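Local coordinates for protein alternansucrase (Leuconostoc mesenteroides, PDB 6HVG) that belongs to glycoside hydrolase family 70 and binds a calcium ion in its barrel-containing family 70 region, at residues G526-Q538 with G571-D583. Numbering follows the deposited sequence.
With CA (calcium ion), chain C.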
ATOM      1  N   GLY A 526       4.121  -4.206  -0.791  1.00 52.39           N
ATOM      2  CA  GLY A 526       4.812  -3.026  -1.290  1.00 47.38           C
ATOM      3  C   GLY A 526       3.807  -2.009  -1.791  1.00 51.78           C
ATOM      4  O   GLY A 526       2.655  -1.963  -1.302  1.00 51.99           O
ATOM      5  N   LEU A 527       4.208  -1.229  -2.798  1.00 48.45           N
ATOM      6  CA  LEU A 527       3.333  -0.190  -3.335  1.00 47.67           C
ATOM      7  C   LEU A 527       2.080  -0.745  -3.985  1.00 48.55           C
ATOM      8  O   LEU A 527       1.131  -0.005  -4.272  1.00 53.95           O
ATOM      9  CB  LEU A 527       4.075   0.654  -4.337  1.00 49.46           C
ATOM     10  CG  LEU A 527       5.284   1.439  -3.810  1.00 50.08           C
ATOM     11  CD1 LEU A 527       5.843   2.246  -4.975  1.00 51.56           C
ATOM     12  CD2 LEU A 527       4.942   2.354  -2.650  1.00 46.06           C
ATOM     13  N   GLN A 528       2.049  -2.059  -4.180  1.00 50.23           N
ATOM     14  CA  GLN A 528       0.843  -2.726  -4.627  1.00 50.65           C
ATOM     15  C   GLN A 528      -0.278  -2.537  -3.627  1.00 50.61           C
ATOM     16  O   GLN A 528      -1.459  -2.617  -3.973  1.00 53.50           O
ATOM     17  CB  GLN A 528       1.103  -4.201  -4.852  1.00 50.06           C
ATOM     18  CG  GLN A 528       2.074  -4.482  -5.986  1.00 51.10           C
ATOM     19  CD  GLN A 528       2.272  -5.946  -6.240  1.00 50.51           C
ATOM     20  OE1 GLN A 528       2.067  -6.427  -7.330  1.00 57.52           O
ATOM     21  NE2 GLN A 528       2.627  -6.665  -5.223  1.00 54.21           N
ATOM     22  N   TRP A 529       0.099  -2.260  -2.391  1.00 51.39           N
ATOM     23  CA  TRP A 529      -0.840  -1.961  -1.321  1.00 55.54           C
ATOM     24  C   TRP A 529      -1.877  -0.905  -1.698  1.00 51.97           C
ATOM     25  O   TRP A 529      -2.996  -0.949  -1.198  1.00 47.50           O
ATOM     26  CB  TRP A 529      -0.056  -1.488  -0.087  1.00 61.01           C
ATOM     27  CG  TRP A 529      -0.880  -1.036   1.051  1.00 64.54           C
ATOM     28  CD1 TRP A 529      -1.163   0.258   1.404  1.00 66.10           C
ATOM     29  CD2 TRP A 529      -1.518  -1.867   2.018  1.00 68.49           C
ATOM     30  NE1 TRP A 529      -1.959   0.279   2.535  1.00 65.85           N
ATOM     31  CE2 TRP A 529      -2.191  -1.012   2.933  1.00 69.34           C
ATOM     32  CE3 TRP A 529      -1.605  -3.247   2.193  1.00 71.13           C
ATOM     33  CZ2 TRP A 529      -2.939  -1.504   4.011  1.00 73.38           C
ATOM     34  CZ3 TRP A 529      -2.356  -3.740   3.263  1.00 78.48           C
ATOM     35  CH2 TRP A 529      -3.015  -2.868   4.157  1.00 75.57           C
ATOM     36  N   LEU A 530      -1.506   0.031  -2.576  1.00 49.17           N
ATOM     37  CA  LEU A 530      -2.365   1.165  -2.869  1.00 47.95           C
ATOM     38  C   LEU A 530      -3.559   0.782  -3.726  1.00 46.65           C
ATOM     39  O   LEU A 530      -4.689   1.130  -3.394  1.00 41.81           O
ATOM     40  CB  LEU A 530      -1.571   2.274  -3.546  1.00 50.98           C
ATOM     41  CG  LEU A 530      -0.337   2.823  -2.830  1.00 50.80           C
ATOM     42  CD1 LEU A 530       0.207   3.993  -3.629  1.00 53.58           C
ATOM     43  CD2 LEU A 530      -0.668   3.290  -1.427  1.00 51.99           C
ATOM     44  N   GLN A 531      -3.306   0.060  -4.820  1.00 48.56           N
ATOM     45  CA  GLN A 531      -4.357  -0.281  -5.778  1.00 45.68           C
ATOM     46  C   GLN A 531      -4.519  -1.753  -6.177  1.00 46.18           C
ATOM     47  O   GLN A 531      -5.386  -2.079  -6.997  1.00 49.29           O
ATOM     48  CB  GLN A 531      -4.158   0.573  -7.021  1.00 44.76           C
ATOM     49  CG  GLN A 531      -4.666   1.986  -6.849  1.00 41.73           C
ATOM     50  CD  GLN A 531      -4.526   2.778  -8.106  1.00 39.48           C
ATOM     51  OE1 GLN A 531      -3.471   2.795  -8.709  1.00 38.61           O
ATOM     52  NE2 GLN A 531      -5.593   3.438  -8.512  1.00 39.84           N
ATOM     53  N   GLY A 532      -3.706  -2.636  -5.618  1.00 43.93           N
ATOM     54  CA  GLY A 532      -3.910  -4.051  -5.808  1.00 44.57           C
ATOM     55  C   GLY A 532      -3.036  -4.758  -6.827  1.00 45.74           C
ATOM     56  O   GLY A 532      -3.130  -5.971  -6.955  1.00 43.66           O
ATOM     57  N   GLY A 533      -2.189  -4.024  -7.550  1.00 47.61           N
ATOM     58  CA  GLY A 533      -1.210  -4.665  -8.446  1.00 44.55           C
ATOM     59  C   GLY A 533      -1.031  -3.951  -9.773  1.00 44.71           C
ATOM     60  O   GLY A 533      -1.876  -3.175 -10.178  1.00 47.91           O
ATOM     61  N   PHE A 534       0.067  -4.233 -10.459  1.00 44.23           N
ATOM     62  CA  PHE A 534       0.403  -3.527 -11.687  1.00 44.36           C
ATOM     63  C   PHE A 534       0.602  -4.431 -12.887  1.00 44.85           C
ATOM     64  O   PHE A 534       1.038  -5.583 -12.744  1.00 43.68           O
ATOM     65  CB  PHE A 534       1.705  -2.763 -11.512  1.00 45.72           C
ATOM     66  CG  PHE A 534       1.722  -1.851 -10.340  1.00 46.27           C
ATOM     67  CD1 PHE A 534       0.988  -0.678 -10.341  1.00 48.95           C
ATOM     68  CD2 PHE A 534       2.483  -2.154  -9.248  1.00 48.64           C
ATOM     69  CE1 PHE A 534       0.997   0.163  -9.255  1.00 48.36           C
ATOM     70  CE2 PHE A 534       2.513  -1.304  -8.165  1.00 50.46           C
ATOM     71  CZ  PHE A 534       1.775  -0.142  -8.175  1.00 50.59           C
ATOM     72  N   LEU A 535       0.359  -3.844 -14.062  1.00 43.79           N
ATOM     73  CA  LEU A 535       0.627  -4.445 -15.351  1.00 41.78           C
ATOM     74  C   LEU A 535       1.641  -3.595 -16.102  1.00 40.84           C
ATOM     75  O   LEU A 535       1.464  -2.397 -16.217  1.00 41.75           O
ATOM     76  CB  LEU A 535      -0.637  -4.481 -16.183  1.00 42.21           C
ATOM     77  CG  LEU A 535      -1.779  -5.337 -15.646  1.00 44.30           C
ATOM     78  CD1 LEU A 535      -3.000  -5.203 -16.550  1.00 44.96           C
ATOM     79  CD2 LEU A 535      -1.334  -6.773 -15.546  1.00 45.45           C
ATOM     80  N   ALA A 536       2.716  -4.209 -16.596  1.00 38.61           N
ATOM     81  CA  ALA A 536       3.676  -3.491 -17.417  1.00 39.36           C
ATOM     82  C   ALA A 536       3.347  -3.735 -18.890  1.00 42.25           C
ATOM     83  O   ALA A 536       3.215  -4.875 -19.312  1.00 42.02           O
ATOM     84  CB  ALA A 536       5.082  -3.943 -17.112  1.00 39.32           C
ATOM     85  N   TYR A 537       3.226  -2.666 -19.669  1.00 41.97           N
ATOM     86  CA  TYR A 537       2.967  -2.787 -21.082  1.00 41.66           C
ATOM     87  C   TYR A 537       4.231  -3.200 -21.825  1.00 45.04           C
ATOM     88  O   TYR A 537       5.341  -2.820 -21.446  1.00 41.19           O
ATOM     89  CB  TYR A 537       2.447  -1.478 -21.677  1.00 41.79           C
ATOM     90  CG  TYR A 537       1.168  -0.936 -21.075  1.00 40.34           C
ATOM     91  CD1 TYR A 537       0.273  -1.740 -20.421  1.00 39.66           C
ATOM     92  CD2 TYR A 537       0.855   0.416 -21.183  1.00 41.97           C
ATOM     93  CE1 TYR A 537      -0.885  -1.215 -19.843  1.00 38.51           C
ATOM     94  CE2 TYR A 537      -0.311   0.932 -20.640  1.00 38.88           C
ATOM     95  CZ  TYR A 537      -1.171   0.106 -19.970  1.00 37.10           C
ATOM     96  OH  TYR A 537      -2.300   0.611 -19.418  1.00 39.64           O
ATOM     97  N   GLN A 538       4.049  -3.958 -22.915  1.00 49.37           N
ATOM     98  CA  GLN A 538       5.177  -4.488 -23.690  1.00 48.16           C
ATOM     99  C   GLN A 538       5.217  -3.959 -25.115  1.00 46.61           C
ATOM    100  O   GLN A 538       4.199  -3.552 -25.665  1.00 46.19           O
ATOM    101  CB  GLN A 538       5.126  -6.005 -23.698  1.00 48.67           C
ATOM    102  CG  GLN A 538       4.944  -6.632 -22.326  1.00 50.73           C
ATOM    103  CD  GLN A 538       6.103  -6.377 -21.384  1.00 53.62           C
ATOM    104  OE1 GLN A 538       7.263  -6.494 -21.750  1.00 59.57           O
ATOM    105  NE2 GLN A 538       5.783  -6.006 -20.156  1.00 57.38           N
ATOM    106  N   GLY A 571      17.755  -2.178  -5.603  1.00 53.42           N
ATOM    107  CA  GLY A 571      18.092  -0.823  -6.011  1.00 53.54           C
ATOM    108  C   GLY A 571      17.464  -0.370  -7.313  1.00 51.85           C
ATOM    109  O   GLY A 571      17.605   0.774  -7.711  1.00 53.55           O
ATOM    110  N   LYS A 572      16.802  -1.267  -8.018  1.00 51.24           N
ATOM    111  CA  LYS A 572      15.987  -0.850  -9.144  1.00 52.90           C
ATOM    112  C   LYS A 572      14.803  -0.113  -8.578  1.00 52.53           C
ATOM    113  O   LYS A 572      14.197  -0.556  -7.595  1.00 54.89           O
ATOM    114  CB  LYS A 572      15.490  -2.048  -9.958  1.00 54.55           C
ATOM    115  CG  LYS A 572      14.798  -1.656 -11.251  1.00 54.60           C
ATOM    116  CD  LYS A 572      14.076  -2.841 -11.888  1.00 55.10           C
ATOM    117  CE  LYS A 572      13.634  -2.513 -13.298  1.00 52.68           C
ATOM    118  NZ  LYS A 572      12.860  -3.630 -13.843  1.00 53.62           N
ATOM    119  N   GLY A 573      14.456   0.993  -9.216  1.00 49.23           N
ATOM    120  CA  GLY A 573      13.388   1.838  -8.725  1.00 47.85           C
ATOM    121  C   GLY A 573      12.022   1.214  -8.853  1.00 46.63           C
ATOM    122  O   GLY A 573      11.768   0.448  -9.787  1.00 49.39           O
ATOM    123  N   SER A 574      11.138   1.548  -7.919  1.00 42.52           N
ATOM    124  CA  SER A 574       9.752   1.154  -7.985  1.00 40.71           C
ATOM    125  C   SER A 574       9.058   2.124  -8.924  1.00 40.98           C
ATOM    126  O   SER A 574       8.555   3.140  -8.485  1.00 41.66           O
ATOM    127  CB  SER A 574       9.133   1.227  -6.591  1.00 40.84           C
ATOM    128  OG  SER A 574       9.980   0.583  -5.642  1.00 39.29           O
ATOM    129  N   GLU A 575       9.055   1.796 -10.215  1.00 40.82           N
ATOM    130  CA  GLU A 575       8.534   2.653 -11.257  1.00 41.29           C
ATOM    131  C   GLU A 575       7.039   2.798 -11.159  1.00 40.21           C
ATOM    132  O   GLU A 575       6.481   3.841 -11.524  1.00 41.09           O
ATOM    133  CB  GLU A 575       8.896   2.073 -12.624  1.00 45.15           C
ATOM    134  CG  GLU A 575       8.526   2.932 -13.844  1.00 47.25           C
ATOM    135  CD  GLU A 575       9.179   4.300 -13.879  1.00 49.18           C
ATOM    136  OE1 GLU A 575      10.411   4.375 -14.148  1.00 47.08           O
ATOM    137  OE2 GLU A 575       8.435   5.291 -13.645  1.00 48.02           O
ATOM    138  N   PHE A 576       6.382   1.767 -10.650  1.00 40.16           N
ATOM    139  CA  PHE A 576       4.921   1.773 -10.597  1.00 41.90           C
ATOM    140  C   PHE A 576       4.444   2.163  -9.235  1.00 42.12           C
ATOM    141  O   PHE A 576       4.889   1.601  -8.252  1.00 41.84           O
ATOM    142  CB  PHE A 576       4.378   0.400 -10.963  1.00 42.14           C
ATOM    143  CG  PHE A 576       4.705  -0.005 -12.360  1.00 38.94           C
ATOM    144  CD1 PHE A 576       3.897   0.365 -13.402  1.00 39.64           C
ATOM    145  CD2 PHE A 576       5.856  -0.691 -12.621  1.00 38.38           C
ATOM    146  CE1 PHE A 576       4.216   0.023 -14.703  1.00 40.54           C
ATOM    147  CE2 PHE A 576       6.183  -1.049 -13.901  1.00 39.42           C
ATOM    148  CZ  PHE A 576       5.363  -0.688 -14.950  1.00 40.74           C
ATOM    149  N   LEU A 577       3.554   3.147  -9.204  1.00 43.36           N
ATOM    150  CA  LEU A 577       3.074   3.719  -7.976  1.00 42.66           C
ATOM    151  C   LEU A 577       1.572   3.744  -8.018  1.00 42.51           C
ATOM    152  O   LEU A 577       0.917   3.011  -7.274  1.00 46.79           O
ATOM    153  CB  LEU A 577       3.671   5.133  -7.797  1.00 43.73           C
ATOM    154  CG  LEU A 577       3.191   6.005  -6.625  1.00 43.84           C
ATOM    155  CD1 LEU A 577       3.457   5.340  -5.284  1.00 43.94           C
ATOM    156  CD2 LEU A 577       3.915   7.332  -6.713  1.00 42.45           C
ATOM    157  N   LEU A 578       1.007   4.585  -8.881  1.00 43.12           N
ATOM    158  CA  LEU A 578      -0.453   4.747  -8.954  1.00 42.56           C
ATOM    159  C   LEU A 578      -0.882   4.962 -10.370  1.00 40.22           C
ATOM    160  O   LEU A 578      -0.147   5.537 -11.181  1.00 40.21           O
ATOM    161  CB  LEU A 578      -0.924   5.944  -8.109  1.00 46.26           C
ATOM    162  CG  LEU A 578      -0.908   5.774  -6.581  1.00 49.56           C
ATOM    163  CD1 LEU A 578      -0.824   7.107  -5.853  1.00 51.34           C
ATOM    164  CD2 LEU A 578      -2.153   5.049  -6.101  1.00 51.64           C
ATOM    165  N   ALA A 579      -2.098   4.523 -10.653  1.00 39.50           N
ATOM    166  CA  ALA A 579      -2.813   4.832 -11.886  1.00 38.98           C
ATOM    167  C   ALA A 579      -2.031   4.459 -13.129  1.00 42.43           C
ATOM    168  O   ALA A 579      -1.451   3.358 -13.190  1.00 44.44           O
ATOM    169  CB  ALA A 579      -3.256   6.292 -11.920  1.00 38.40           C
ATOM    170  N   ASN A 580      -2.057   5.321 -14.147  1.00 42.86           N
ATOM    171  CA  ASN A 580      -1.340   5.060 -15.372  1.00 44.13           C
ATOM    172  C   ASN A 580       0.036   5.628 -15.261  1.00 43.97           C
ATOM    173  O   ASN A 580       0.187   6.830 -15.188  1.00 49.54           O
ATOM    174  CB  ASN A 580      -2.034   5.713 -16.548  1.00 46.74           C
ATOM    175  CG  ASN A 580      -3.372   5.094 -16.845  1.00 47.14           C
ATOM    176  OD1 ASN A 580      -3.457   4.036 -17.492  1.00 56.08           O
ATOM    177  ND2 ASN A 580      -4.410   5.729 -16.390  1.00 47.13           N
ATOM    178  N   ASP A 581       1.050   4.773 -15.248  1.00 43.66           N
ATOM    179  CA  ASP A 581       2.422   5.228 -15.046  1.00 44.10           C
ATOM    180  C   ASP A 581       2.984   5.742 -16.381  1.00 44.80           C
ATOM    181  O   ASP A 581       3.056   5.017 -17.350  1.00 48.77           O
ATOM    182  CB  ASP A 581       3.270   4.097 -14.462  1.00 41.33           C
ATOM    183  CG  ASP A 581       4.643   4.509 -14.145  1.00 40.34           C
ATOM    184  OD1 ASP A 581       4.875   5.127 -13.084  1.00 38.72           O
ATOM    185  OD2 ASP A 581       5.534   4.161 -14.953  1.00 48.59           O
ATOM    186  N   ILE A 582       3.357   7.011 -16.400  1.00 45.49           N
ATOM    187  CA  ILE A 582       3.918   7.672 -17.564  1.00 46.91           C
ATOM    188  C   ILE A 582       5.371   7.228 -17.822  1.00 48.02           C
ATOM    189  O   ILE A 582       6.174   7.127 -16.899  1.00 46.12           O
ATOM    190  CB  ILE A 582       3.840   9.205 -17.386  1.00 48.45           C
ATOM    191  CG1 ILE A 582       2.368   9.630 -17.434  1.00 48.31           C
ATOM    192  CG2 ILE A 582       4.666   9.929 -18.448  1.00 49.06           C
ATOM    193  CD1 ILE A 582       2.116  11.040 -16.945  1.00 50.25           C
ATOM    194  N   ASP A 583       5.684   6.955 -19.088  1.00 49.41           N
ATOM    195  CA  ASP A 583       7.027   6.554 -19.493  1.00 49.75           C
ATOM    196  C   ASP A 583       7.933   7.781 -19.631  1.00 53.12           C
ATOM    197  O   ASP A 583       8.135   8.309 -20.736  1.00 54.29           O
ATOM    198  CB  ASP A 583       6.964   5.782 -20.801  1.00 48.59           C
ATOM    199  CG  ASP A 583       8.326   5.336 -21.303  1.00 49.39           C
ATOM    200  OD1 ASP A 583       9.308   5.343 -20.518  1.00 46.28           O
ATOM    201  OD2 ASP A 583       8.397   4.982 -22.508  1.00 50.13           O
TER
HETATM  202 CA    CA C2000       6.645   5.676 -12.692  1.00 47.20          CA
HETATM  203  O   HOH W   1       6.400   7.483 -14.206  1.00 40.78           O
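Phe534 and Phe576 form the centre of this buried contact. CB of Phe576 sits over the middle of one face of the Phe534 ring, 3.4 Å from its centroid, in a CH-pi contact. CG of Phe576 lies anti to its own carbonyl carbon (chi1 -63°), and its ring runs on past Phe534 in the opposite direction. The two ring planes meet at 32°, so the pair is oblique. CZ of Phe576 ends 3.9 Å from CB of Ala536. The carbonyl O of Leu577 lies at the edge of the Phe534 ring, in its plane, 3.4 Å from CZ of Phe534.

Four leucines extend the apolar patch. Leu577 CD1 touches CD1 of both Leu527 and Leu530. Leu530 CD1 also packs on Leu578 CD2 at 3.6 Å, the two side chains crossing at about a right angle. Leu527 CD1 reaches Ser574 CB.

A single hydrogen bond joins the segments. Gln531, extended beyond CG, accepts the backbone N-H of Ala579 at OE1 (N to OE1 2.9 Å). The bond is nearly straight at 178° and uses a lone pair in the carbonyl plane. NE2 of Gln531 is held by the carbonyl O of Met1099, so both ends of the amide are tied down.

Segment 571-583 also supplies calcium ligands. Glu575, just before Phe576 in the chain, binds through its backbone O and OE2, and Asp581, in strand 580-582, through OD1. The backbone O of Asn625, OD1 of Asp1159 and a water complete the site; that water also donates to the carbonyl O of Ile582. Asn1249 holds OD2 of Asp581.

Strands 534-537 and 580-582 flank strand 1248-1252 in an antiparallel sheet. A calcium site beside such a sheet is consistent with domain B of family 70 proteins, where calcium lies near the junction with the barrel domain.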